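Local coordinates for protein D-alanyl transferase DltD (PDB 6O93) that probably transfers D-alanine onto lipoteichoic acid in the Gram-positive cell envelope, at residues Q309-L312 against Q313-R317; Y321-E325 against Q326-N330; A120-Q124 against L125-Q129; L81-A84 against M85-H88. All coordinates share one frame; numbering follows the deposited sequence.

Contact 1: Q309-L312 against Q313-R317; sequences QDML and QQVAR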
loop_
_atom_site.group_PDB
_atom_site.type_symbol
_atom_site.label_atom_id
_atom_site.label_comp_id
_atom_site.label_asym_id
_atom_site.label_seq_id
_atom_site.Cartn_x
_atom_site.Cartn_y
_atom_site.Cartn_z
ATOM N N GLN A 309 1.167 2.314 -22.705
ATOM C CA GLN A 309 1.490 3.452 -21.851
ATOM C C GLN A 309 0.410 4.522 -21.925
ATOM O O GLN A 309 0.196 5.253 -20.951
ATOM C CB GLN A 309 2.844 4.035 -22.251
ATOM C CG GLN A 309 4.026 3.136 -21.924
ATOM C CD GLN A 309 4.355 3.115 -20.441
ATOM O OE1 GLN A 309 3.826 3.910 -19.662
ATOM N NE2 GLN A 309 5.236 2.204 -20.044
ATOM N N ASP A 310 -0.275 4.631 -23.067
ATOM C CA ASP A 310 -1.407 5.546 -23.165
ATOM C C ASP A 310 -2.512 5.144 -22.197
ATOM O O ASP A 310 -3.119 5.999 -21.542
ATOM C CB ASP A 310 -1.935 5.575 -24.600
ATOM C CG ASP A 310 -0.869 5.965 -25.608
ATOM O OD1 ASP A 310 -0.004 6.804 -25.272
ATOM O OD2 ASP A 310 -0.893 5.432 -26.739
ATOM N N MET A 311 -2.783 3.840 -22.093
ATOM C CA MET A 311 -3.772 3.355 -21.136
ATOM C C MET A 311 -3.348 3.668 -19.706
ATOM O O MET A 311 -4.177 4.053 -18.874
ATOM C CB MET A 311 -3.978 1.851 -21.326
ATOM C CG MET A 311 -4.957 1.208 -20.352
ATOM S SD MET A 311 -4.214 0.708 -18.784
ATOM C CE MET A 311 -3.096 -0.583 -19.320
ATOM N N LEU A 312 -2.057 3.513 -19.399
ATOM C CA LEU A 312 -1.581 3.834 -18.059
ATOM C C LEU A 312 -1.785 5.307 -17.733
ATOM O O LEU A 312 -2.050 5.654 -16.577
ATOM C CB LEU A 312 -0.105 3.456 -17.916
ATOM C CG LEU A 312 0.204 1.957 -17.881
ATOM C CD1 LEU A 312 1.708 1.722 -17.874
ATOM C CD2 LEU A 312 -0.444 1.289 -16.672
ATOM N N GLN A 313 -1.674 6.188 -18.733
ATOM C CA GLN A 313 -1.944 7.603 -18.495
ATOM C C GLN A 313 -3.428 7.857 -18.274
ATOM O O GLN A 313 -3.795 8.750 -17.503
ATOM C CB GLN A 313 -1.428 8.447 -19.663
ATOM C CG GLN A 313 0.086 8.556 -19.716
ATOM C CD GLN A 313 0.671 9.076 -18.415
ATOM O OE1 GLN A 313 0.232 10.098 -17.888
ATOM N NE2 GLN A 313 1.649 8.358 -17.879
ATOM N N GLN A 314 -4.295 7.090 -18.938
ATOM C CA GLN A 314 -5.722 7.181 -18.656
ATOM C C GLN A 314 -6.014 6.768 -17.219
ATOM O O GLN A 314 -6.853 7.379 -16.545
ATOM C CB GLN A 314 -6.502 6.311 -19.640
ATOM C CG GLN A 314 -6.427 6.788 -21.085
ATOM C CD GLN A 314 -7.137 8.110 -21.303
ATOM O OE1 GLN A 314 -8.338 8.229 -21.066
ATOM N NE2 GLN A 314 -6.395 9.114 -21.753
ATOM N N VAL A 315 -5.318 5.740 -16.730
ATOM C CA VAL A 315 -5.498 5.295 -15.350
ATOM C C VAL A 315 -5.049 6.381 -14.381
ATOM O O VAL A 315 -5.747 6.707 -13.414
ATOM C CB VAL A 315 -4.738 3.977 -15.114
ATOM C CG1 VAL A 315 -4.810 3.565 -13.650
ATOM C CG2 VAL A 315 -5.292 2.880 -16.008
ATOM N N ALA A 316 -3.869 6.957 -14.625
ATOM C CA ALA A 316 -3.385 8.029 -13.763
ATOM C C ALA A 316 -4.362 9.198 -13.741
ATOM O O ALA A 316 -4.622 9.779 -12.681
ATOM C CB ALA A 316 -2.004 8.496 -14.226
ATOM N N ARG A 317 -4.916 9.556 -14.902
ATOM C CA ARG A 317 -5.873 10.654 -14.946
ATOM C C ARG A 317 -7.103 10.344 -14.103
ATOM O O ARG A 317 -7.643 11.229 -13.430
ATOM C CB ARG A 317 -6.277 10.947 -16.391
ATOM C CG ARG A 317 -7.177 12.169 -16.540
ATOM C CD ARG A 317 -7.799 12.246 -17.924
ATOM N NE ARG A 317 -6.816 12.543 -18.958
ATOM C CZ ARG A 317 -7.095 12.615 -20.257
ATOM N NH1 ARG A 317 -6.132 12.894 -21.126
ATOM N NH2 ARG A 317 -8.334 12.407 -20.691
HETATM O O HOH W 1 2.455 6.030 -19.455
HETATM O O HOH W 2 -3.842 8.793 -22.775
#

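Contact 2: Y321-E325 against Q326-N330; sequences YQLQE and QGFTN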
loop_
_atom_site.group_PDB
_atom_site.type_symbol
_atom_site.label_atom_id
_atom_site.label_comp_id
_atom_site.label_asym_id
_atom_site.label_seq_id
_atom_site.Cartn_x
_atom_site.Cartn_y
_atom_site.Cartn_z
ATOM N N TYR A 321 -8.022 12.371 -10.650
ATOM C CA TYR A 321 -9.314 13.038 -10.535
ATOM C C TYR A 321 -10.001 12.657 -9.230
ATOM O O TYR A 321 -10.473 13.526 -8.488
ATOM C CB TYR A 321 -10.209 12.693 -11.726
ATOM C CG TYR A 321 -11.535 13.418 -11.689
ATOM C CD1 TYR A 321 -11.651 14.712 -12.171
ATOM C CD2 TYR A 321 -12.666 12.815 -11.159
ATOM C CE1 TYR A 321 -12.855 15.387 -12.135
ATOM C CE2 TYR A 321 -13.879 13.481 -11.118
ATOM C CZ TYR A 321 -13.967 14.767 -11.607
ATOM O OH TYR A 321 -15.168 15.439 -11.573
ATOM N N GLN A 322 -10.060 11.359 -8.935
ATOM C CA GLN A 322 -10.685 10.901 -7.699
ATOM C C GLN A 322 -10.004 11.515 -6.481
ATOM O O GLN A 322 -10.665 11.851 -5.492
ATOM C CB GLN A 322 -10.640 9.374 -7.639
ATOM C CG GLN A 322 -11.373 8.751 -6.464
ATOM C CD GLN A 322 -11.493 7.241 -6.600
ATOM O OE1 GLN A 322 -11.165 6.671 -7.643
ATOM N NE2 GLN A 322 -11.965 6.587 -5.544
ATOM N N LEU A 323 -8.682 11.675 -6.539
ATOM C CA LEU A 323 -7.955 12.299 -5.438
ATOM C C LEU A 323 -8.223 13.799 -5.387
ATOM O O LEU A 323 -8.783 14.309 -4.409
ATOM C CB LEU A 323 -6.458 12.024 -5.583
ATOM C CG LEU A 323 -6.029 10.571 -5.363
ATOM C CD1 LEU A 323 -4.584 10.368 -5.793
ATOM C CD2 LEU A 323 -6.214 10.177 -3.905
ATOM N N GLN A 324 -7.832 14.520 -6.441
ATOM C CA GLN A 324 -7.930 15.977 -6.433
ATOM C C GLN A 324 -9.364 16.441 -6.211
ATOM O O GLN A 324 -9.603 17.427 -5.505
ATOM C CB GLN A 324 -7.390 16.541 -7.747
ATOM C CG GLN A 324 -5.887 16.403 -7.914
ATOM C CD GLN A 324 -5.121 17.496 -7.197
ATOM O OE1 GLN A 324 -5.712 18.408 -6.617
ATOM N NE2 GLN A 324 -3.795 17.414 -7.237
ATOM N N GLU A 325 -10.332 15.746 -6.809
ATOM C CA GLU A 325 -11.727 16.142 -6.680
ATOM C C GLU A 325 -12.190 16.163 -5.229
ATOM O O GLU A 325 -13.138 16.887 -4.904
ATOM C CB GLU A 325 -12.604 15.195 -7.506
ATOM C CG GLU A 325 -14.101 15.401 -7.362
ATOM C CD GLU A 325 -14.569 16.742 -7.884
ATOM O OE1 GLU A 325 -13.741 17.503 -8.433
ATOM O OE2 GLU A 325 -15.777 17.029 -7.746
ATOM N N GLN A 326 -11.540 15.402 -4.350
ATOM C CA GLN A 326 -11.978 15.263 -2.967
ATOM C C GLN A 326 -11.031 15.922 -1.972
ATOM O O GLN A 326 -11.213 15.758 -0.761
ATOM C CB GLN A 326 -12.153 13.782 -2.627
ATOM C CG GLN A 326 -13.204 13.088 -3.476
ATOM C CD GLN A 326 -13.430 11.644 -3.071
ATOM O OE1 GLN A 326 -14.315 11.343 -2.266
ATOM N NE2 GLN A 326 -12.635 10.741 -3.634
ATOM N N GLY A 327 -10.031 16.662 -2.446
ATOM C CA GLY A 327 -9.147 17.405 -1.572
ATOM C C GLY A 327 -7.795 16.772 -1.325
ATOM O O GLY A 327 -7.017 17.313 -0.528
ATOM N N PHE A 328 -7.492 15.648 -1.968
ATOM C CA PHE A 328 -6.174 15.025 -1.867
ATOM C C PHE A 328 -5.297 15.637 -2.951
ATOM O O PHE A 328 -5.397 15.273 -4.126
ATOM C CB PHE A 328 -6.277 13.510 -2.014
ATOM C CG PHE A 328 -7.090 12.848 -0.938
ATOM C CD1 PHE A 328 -6.519 12.525 0.283
ATOM C CD2 PHE A 328 -8.425 12.542 -1.149
ATOM C CE1 PHE A 328 -7.263 11.912 1.272
ATOM C CE2 PHE A 328 -9.176 11.927 -0.163
ATOM C CZ PHE A 328 -8.595 11.611 1.048
ATOM N N THR A 329 -4.431 16.570 -2.556
ATOM C CA THR A 329 -3.643 17.353 -3.498
ATOM C C THR A 329 -2.153 17.034 -3.458
ATOM O O THR A 329 -1.390 17.625 -4.230
ATOM C CB THR A 329 -3.846 18.853 -3.238
ATOM O OG1 THR A 329 -3.361 19.187 -1.933
ATOM C CG2 THR A 329 -5.320 19.217 -3.333
ATOM N N ASN A 330 -1.714 16.129 -2.587
ATOM C CA ASN A 330 -0.313 15.715 -2.523
ATOM C C ASN A 330 -0.171 14.441 -3.350
ATOM O O ASN A 330 -0.451 13.342 -2.866
ATOM C CB ASN A 330 0.127 15.489 -1.081
ATOM C CG ASN A 330 -0.112 16.698 -0.199
ATOM O OD1 ASN A 330 0.231 17.824 -0.558
ATOM N ND2 ASN A 330 -0.707 16.468 0.963
#

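Contact 3: A120-Q124 against L125-Q129; sequences AHYSQ and LQTYQ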
loop_
_atom_site.group_PDB
_atom_site.type_symbol
_atom_site.label_atom_id
_atom_site.label_comp_id
_atom_site.label_asym_id
_atom_site.label_seq_id
_atom_site.Cartn_x
_atom_site.Cartn_y
_atom_site.Cartn_z
ATOM N N ALA A 120 -5.623 -14.049 1.723
ATOM C CA ALA A 120 -4.321 -14.269 2.338
ATOM C C ALA A 120 -3.979 -13.195 3.361
ATOM O O ALA A 120 -3.178 -13.454 4.263
ATOM C CB ALA A 120 -3.229 -14.325 1.268
ATOM N N HIS A 121 -4.572 -12.008 3.250
ATOM C CA HIS A 121 -4.266 -10.898 4.145
ATOM C C HIS A 121 -5.461 -10.476 4.989
ATOM O O HIS A 121 -5.393 -9.447 5.675
ATOM C CB HIS A 121 -3.745 -9.710 3.332
ATOM C CG HIS A 121 -2.565 -10.054 2.481
ATOM N ND1 HIS A 121 -2.677 -10.357 1.140
ATOM C CD2 HIS A 121 -1.253 -10.182 2.787
ATOM C CE1 HIS A 121 -1.481 -10.638 0.654
ATOM N NE2 HIS A 121 -0.600 -10.539 1.633
ATOM N N TYR A 122 -6.547 -11.241 4.964
ATOM C CA TYR A 122 -7.726 -10.899 5.744
ATOM C C TYR A 122 -7.414 -10.951 7.234
ATOM O O TYR A 122 -6.886 -11.946 7.739
ATOM C CB TYR A 122 -8.864 -11.857 5.399
ATOM C CG TYR A 122 -10.040 -11.800 6.344
ATOM C CD1 TYR A 122 -10.925 -10.730 6.324
ATOM C CD2 TYR A 122 -10.276 -12.828 7.247
ATOM C CE1 TYR A 122 -12.006 -10.680 7.183
ATOM C CE2 TYR A 122 -11.352 -12.789 8.107
ATOM C CZ TYR A 122 -12.215 -11.714 8.071
ATOM O OH TYR A 122 -13.289 -11.670 8.927
ATOM N N SER A 123 -7.742 -9.869 7.938
ATOM C CA SER A 123 -7.528 -9.761 9.378
ATOM C C SER A 123 -8.873 -9.887 10.083
ATOM O O SER A 123 -9.696 -8.966 10.035
ATOM C CB SER A 123 -6.850 -8.438 9.731
ATOM O OG SER A 123 -6.730 -8.288 11.137
ATOM N N GLN A 124 -9.097 -11.026 10.739
ATOM C CA GLN A 124 -10.311 -11.183 11.530
ATOM C C GLN A 124 -10.309 -10.236 12.723
ATOM O O GLN A 124 -11.358 -9.696 13.098
ATOM C CB GLN A 124 -10.456 -12.631 11.990
ATOM C CG GLN A 124 -11.807 -12.941 12.612
ATOM C CD GLN A 124 -11.952 -14.401 12.996
ATOM O OE1 GLN A 124 -11.337 -14.870 13.955
ATOM N NE2 GLN A 124 -12.767 -15.130 12.246
ATOM N N LEU A 125 -9.139 -10.022 13.330
ATOM C CA LEU A 125 -9.008 -9.048 14.409
ATOM C C LEU A 125 -9.563 -7.691 13.996
ATOM O O LEU A 125 -10.474 -7.150 14.633
ATOM C CB LEU A 125 -7.535 -8.924 14.814
ATOM C CG LEU A 125 -7.181 -7.795 15.789
ATOM C CD1 LEU A 125 -7.864 -8.009 17.133
ATOM C CD2 LEU A 125 -5.672 -7.686 15.962
ATOM N N GLN A 126 -9.016 -7.120 12.921
ATOM C CA GLN A 126 -9.402 -5.772 12.515
ATOM C C GLN A 126 -10.854 -5.724 12.046
ATOM O O GLN A 126 -11.569 -4.752 12.318
ATOM C CB GLN A 126 -8.458 -5.276 11.418
ATOM C CG GLN A 126 -7.000 -5.216 11.856
ATOM C CD GLN A 126 -6.041 -4.954 10.706
ATOM O OE1 GLN A 126 -6.454 -4.810 9.555
ATOM N NE2 GLN A 126 -4.751 -4.900 11.016
ATOM N N THR A 127 -11.312 -6.766 11.351
ATOM C CA THR A 127 -12.694 -6.794 10.883
ATOM C C THR A 127 -13.668 -6.894 12.052
ATOM O O THR A 127 -14.666 -6.166 12.105
ATOM C CB THR A 127 -12.892 -7.959 9.912
ATOM O OG1 THR A 127 -11.967 -7.834 8.827
ATOM C CG2 THR A 127 -14.309 -7.974 9.360
ATOM N N TYR A 128 -13.395 -7.791 13.001
ATOM C CA TYR A 128 -14.253 -7.913 14.178
ATOM C C TYR A 128 -14.209 -6.648 15.031
ATOM O O TYR A 128 -15.242 -6.206 15.550
ATOM C CB TYR A 128 -13.837 -9.125 15.013
ATOM C CG TYR A 128 -14.388 -10.455 14.535
ATOM C CD1 TYR A 128 -14.886 -10.615 13.248
ATOM C CD2 TYR A 128 -14.422 -11.550 15.388
ATOM C CE1 TYR A 128 -15.393 -11.833 12.825
ATOM C CE2 TYR A 128 -14.924 -12.766 14.976
ATOM C CZ TYR A 128 -15.409 -12.905 13.696
ATOM O OH TYR A 128 -15.910 -14.119 13.294
ATOM N N GLN A 129 -13.020 -6.064 15.202
ATOM C CA GLN A 129 -12.909 -4.817 15.951
ATOM C C GLN A 129 -13.760 -3.723 15.316
ATOM O O GLN A 129 -14.443 -2.969 16.019
ATOM C CB GLN A 129 -11.445 -4.382 16.020
ATOM C CG GLN A 129 -11.208 -3.098 16.800
ATOM C CD GLN A 129 -9.825 -2.528 16.566
ATOM O OE1 GLN A 129 -9.313 -2.548 15.444
ATOM N NE2 GLN A 129 -9.209 -2.019 17.626
#

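Contact 4: L81-A84 against M85-H88; sequences LTQA and MVIH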
loop_
_atom_site.group_PDB
_atom_site.type_symbol
_atom_site.label_atom_id
_atom_site.label_comp_id
_atom_site.label_asym_id
_atom_site.label_seq_id
_atom_site.Cartn_x
_atom_site.Cartn_y
_atom_site.Cartn_z
ATOM N N LEU A 81 -8.713 -2.514 -0.450
ATOM C CA LEU A 81 -9.689 -3.004 0.519
ATOM C C LEU A 81 -8.997 -3.486 1.788
ATOM O O LEU A 81 -9.408 -3.148 2.903
ATOM C CB LEU A 81 -10.530 -4.119 -0.101
ATOM C CG LEU A 81 -11.754 -4.566 0.703
ATOM C CD1 LEU A 81 -12.728 -3.413 0.900
ATOM C CD2 LEU A 81 -12.438 -5.724 0.012
ATOM N N THR A 82 -7.933 -4.279 1.634
ATOM C CA THR A 82 -7.130 -4.684 2.782
ATOM C C THR A 82 -6.602 -3.469 3.533
ATOM O O THR A 82 -6.678 -3.401 4.765
ATOM C CB THR A 82 -5.969 -5.568 2.322
ATOM O OG1 THR A 82 -6.473 -6.798 1.791
ATOM C CG2 THR A 82 -5.025 -5.864 3.481
ATOM N N GLN A 83 -6.058 -2.495 2.799
ATOM C CA GLN A 83 -5.447 -1.334 3.435
ATOM C C GLN A 83 -6.483 -0.465 4.136
ATOM O O GLN A 83 -6.184 0.132 5.178
ATOM C CB GLN A 83 -4.680 -0.515 2.397
ATOM C CG GLN A 83 -3.509 -1.252 1.757
ATOM C CD GLN A 83 -2.359 -1.477 2.722
ATOM O OE1 GLN A 83 -2.511 -1.328 3.933
ATOM N NE2 GLN A 83 -1.197 -1.834 2.186
ATOM N N ALA A 84 -7.695 -0.376 3.587
ATOM C CA ALA A 84 -8.740 0.407 4.241
ATOM C C ALA A 84 -9.005 -0.106 5.652
ATOM O O ALA A 84 -9.234 0.684 6.576
ATOM C CB ALA A 84 -10.020 0.376 3.404
ATOM N N MET A 85 -8.967 -1.425 5.842
ATOM C CA MET A 85 -9.171 -1.987 7.171
ATOM C C MET A 85 -7.936 -1.813 8.046
ATOM O O MET A 85 -8.063 -1.631 9.263
ATOM C CB MET A 85 -9.545 -3.467 7.061
ATOM C CG MET A 85 -10.017 -4.087 8.370
ATOM S SD MET A 85 -11.530 -3.330 9.017
ATOM C CE MET A 85 -12.703 -3.755 7.728
ATOM N N VAL A 86 -6.744 -1.863 7.450
ATOM C CA VAL A 86 -5.521 -1.553 8.187
ATOM C C VAL A 86 -5.587 -0.134 8.733
ATOM O O VAL A 86 -5.268 0.120 9.901
ATOM C CB VAL A 86 -4.289 -1.750 7.284
ATOM C CG1 VAL A 86 -3.030 -1.218 7.963
ATOM C CG2 VAL A 86 -4.126 -3.216 6.917
ATOM N N ILE A 87 -6.002 0.814 7.890
ATOM C CA ILE A 87 -6.096 2.210 8.311
ATOM C C ILE A 87 -7.138 2.362 9.410
ATOM O O ILE A 87 -6.890 2.989 10.447
ATOM C CB ILE A 87 -6.419 3.110 7.106
ATOM C CG1 ILE A 87 -5.259 3.097 6.109
ATOM C CG2 ILE A 87 -6.720 4.529 7.569
ATOM C CD1 ILE A 87 -5.625 3.617 4.733
ATOM N N HIS A 88 -8.328 1.793 9.196
ATOM C CA HIS A 88 -9.389 1.912 10.190
ATOM C C HIS A 88 -8.952 1.350 11.536
ATOM O O HIS A 88 -9.274 1.914 12.589
ATOM C CB HIS A 88 -10.651 1.199 9.701
ATOM C CG HIS A 88 -11.793 1.274 10.665
ATOM N ND1 HIS A 88 -12.721 2.294 10.641
ATOM C CD2 HIS A 88 -12.148 0.466 11.691
ATOM C CE1 HIS A 88 -13.603 2.106 11.607
ATOM N NE2 HIS A 88 -13.278 1.004 12.259
#

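Contact 1: Q309-L312 against Q313-R317
M311 and V315 meet side by side on the first turns of the alpha-helix 309-324, in a worked example of how a helix start is held by backbone, apolar and water-mediated contacts together. The backbone supplies four i to i+4 hydrogen bonds: Q313 N to Q309 O, Q314 N to D310 O, V315 N to M311 O and, at 3.0 Å, A316 N to L312 O. S308 OG, just before the helix, bonds M311 N.

Between these two segments the apolar packing is a single pair. M311 SD lies 3.7 Å from V315 CG2; the methionine starts with CG anti to its N (chi1 178°), and the bend at chi2 (-86°) then brings SD alongside the valine methyl.

Water bridges the polar faces. One molecule, held 2.8 Å from Q309 O, also accepts from Q313 NE2 at 2.9 Å and sits close to Q309 OE1. The amides continue outward, Q309 NE2 to V297 O and S302 OG, Q313 NE2 to S335 OG, so this side of the helix is tied to helix 299-305 and to the loops carrying V297 and S335. A second water repeats the pattern one residue on: it donates to D310 O at 3.1 Å and accepts from Q314 NE2 at 2.8 Å.

Contact 2: Y321-E325 against Q326-N330
L323 O is the hub where the last helical turn meets the chain that leaves it. It accepts from Q326 N at 3.0 Å and from F328 N at 3.1 Å, and the two donors come from opposite faces of the carbonyl plane, each about 50° out of it. Beside this pair, G327 N bonds Q324 O at 3.2 Å, closing a type I turn from Q324 to G327.

Side chains follow the same path. Q326 lies alongside Q322 and turns back on the helix: its CG stands beside its own N, the chain runs extended, and NE2 reaches Q322 O at 2.9 Å in an almost straight bond (172°) lying in the amide plane. L323 and F328 cross at about a right angle, with L323 CD2 3.8 Å from F328 CB, while L323 O sits at the edge of the phenyl ring. Q324 OE1 meets T329 CG2 at 3.4 Å, a contact of amide oxygen with methyl.

Further out, Q326 OE1 accepts from D379 N and Q277 NE2. Q322 OE1 accepts from W387 NE1 and its NE2 bonds Q277 OE1 and Y273 O; these partners probably hold the two amides in their orientations. F328 packs against F292 and Y376.

With G327 at positive phi (102°) as the C-prime residue, the F328 N to L323 O and G327 N to Q324 O bonds make a Schellman motif that ends helix 309-324 ahead of edge strand 331-333.

Contact 3: A120-Q124 against L125-Q129
S123 is the N-cap of helix 124-132, where the chain leaving helix 115-121 turns into it: its OG accepts from Q126 N at 3.1 Å in a nearly straight bond (168°). The hydroxyl reaches that amide because OG is anti to the serine N (chi1 176°), and it also bonds K26 O.

The serine carbonyl is used as well. S123 O accepts from T127 N at 3.0 Å and from T127 OG1 at 2.8 Å, the two donors coming from opposite faces of its plane, while Y128 N bonds Q124 O in the next step of the helix. Y122 crosses the threonine at about a right angle and brings CE1 to 3.3 Å from T127 OG1.

One residue on, Q124 and Y128 run side by side in the same direction. Q124 CG stands over the centre of the Y128 ring, 3.7 Å from its centroid, a CH-pi contact; the glutamine amide is stacked on the ring with planes 19° apart. Y128 OH is bonded to D157 OD2, and Q126 NE2 to L25 O and G27 O.

The chemistry implies a well-satisfied helix start: two serine oxygens take three donors of the first turn, and the bond to D157 probably holds the phenol end of Y128 in place, while the stacked Q124 covers one face of the ring.

Contact 4: L81-A84 against M85-H88
L81 O opens the pairing with M85, the first i to i+4 step between the two segments, within helix 80-90, and it is a weak one: M85 N lies 3.4 Å away. The leucine side chain itself turns to F118 and D275. At T82 the carbonyl serves two amides, V86 N at 3.1 Å, lying in the carbonyl plane, and M85 N in a second weak bond. V86 CG2 also comes within 3.3 Å of T82 O.

Q83 has its side chain beside V86. Its CG is beside the backbone N (chi1 -63°) and the chain bends again at chi2, laying the amide alongside the valine, so that Q83 OE1 rests 3.8 Å from V86 CB. NE2 bonds L73 O, at the end of strand 69-73, and more weakly G45 O. Q83 O takes I87 N at 2.8 Å, nearly along the C=O axis, and I87 CG1 packs at 3.2 Å from the same oxygen.

A84 O receives H88 N at 3.0 Å, while its methyl faces A278 of helix 272-285. H88 ND1 is bonded to Q282 OE1 of that helix, and W130 meets the imidazole edge-to-face.

Chemically, the Q83 amide is satisfied on one side only: its nitrogen has carbonyl partners, whereas the buried OE1 has none in the model and lies against valine carbons, probably at some electrostatic cost.

In the fold
Contacts 4, 3, 1 and 2 follow one another in that order along the chain. Contacts 3 and 4 form one packed unit, centres about 9 Å apart, where Q126 and T127 of helix 124-132 lie against M85 and V86 of helix 80-90. Contacts 1 and 2, centres about 17 Å apart, mark the beginning and end of helix 309-324, which leads into strand 331-333 at an edge of the five-stranded parallel sheet. Contacts 1 and 3 lie on opposite sides of the chain's centre, about 33 Å between centres. Helices flanking a parallel sheet fit the SGNH-hydrolase clan; within this frame the sodium ion lies about 10 Å from the Q83 side chain and about 12 Å from that of L312.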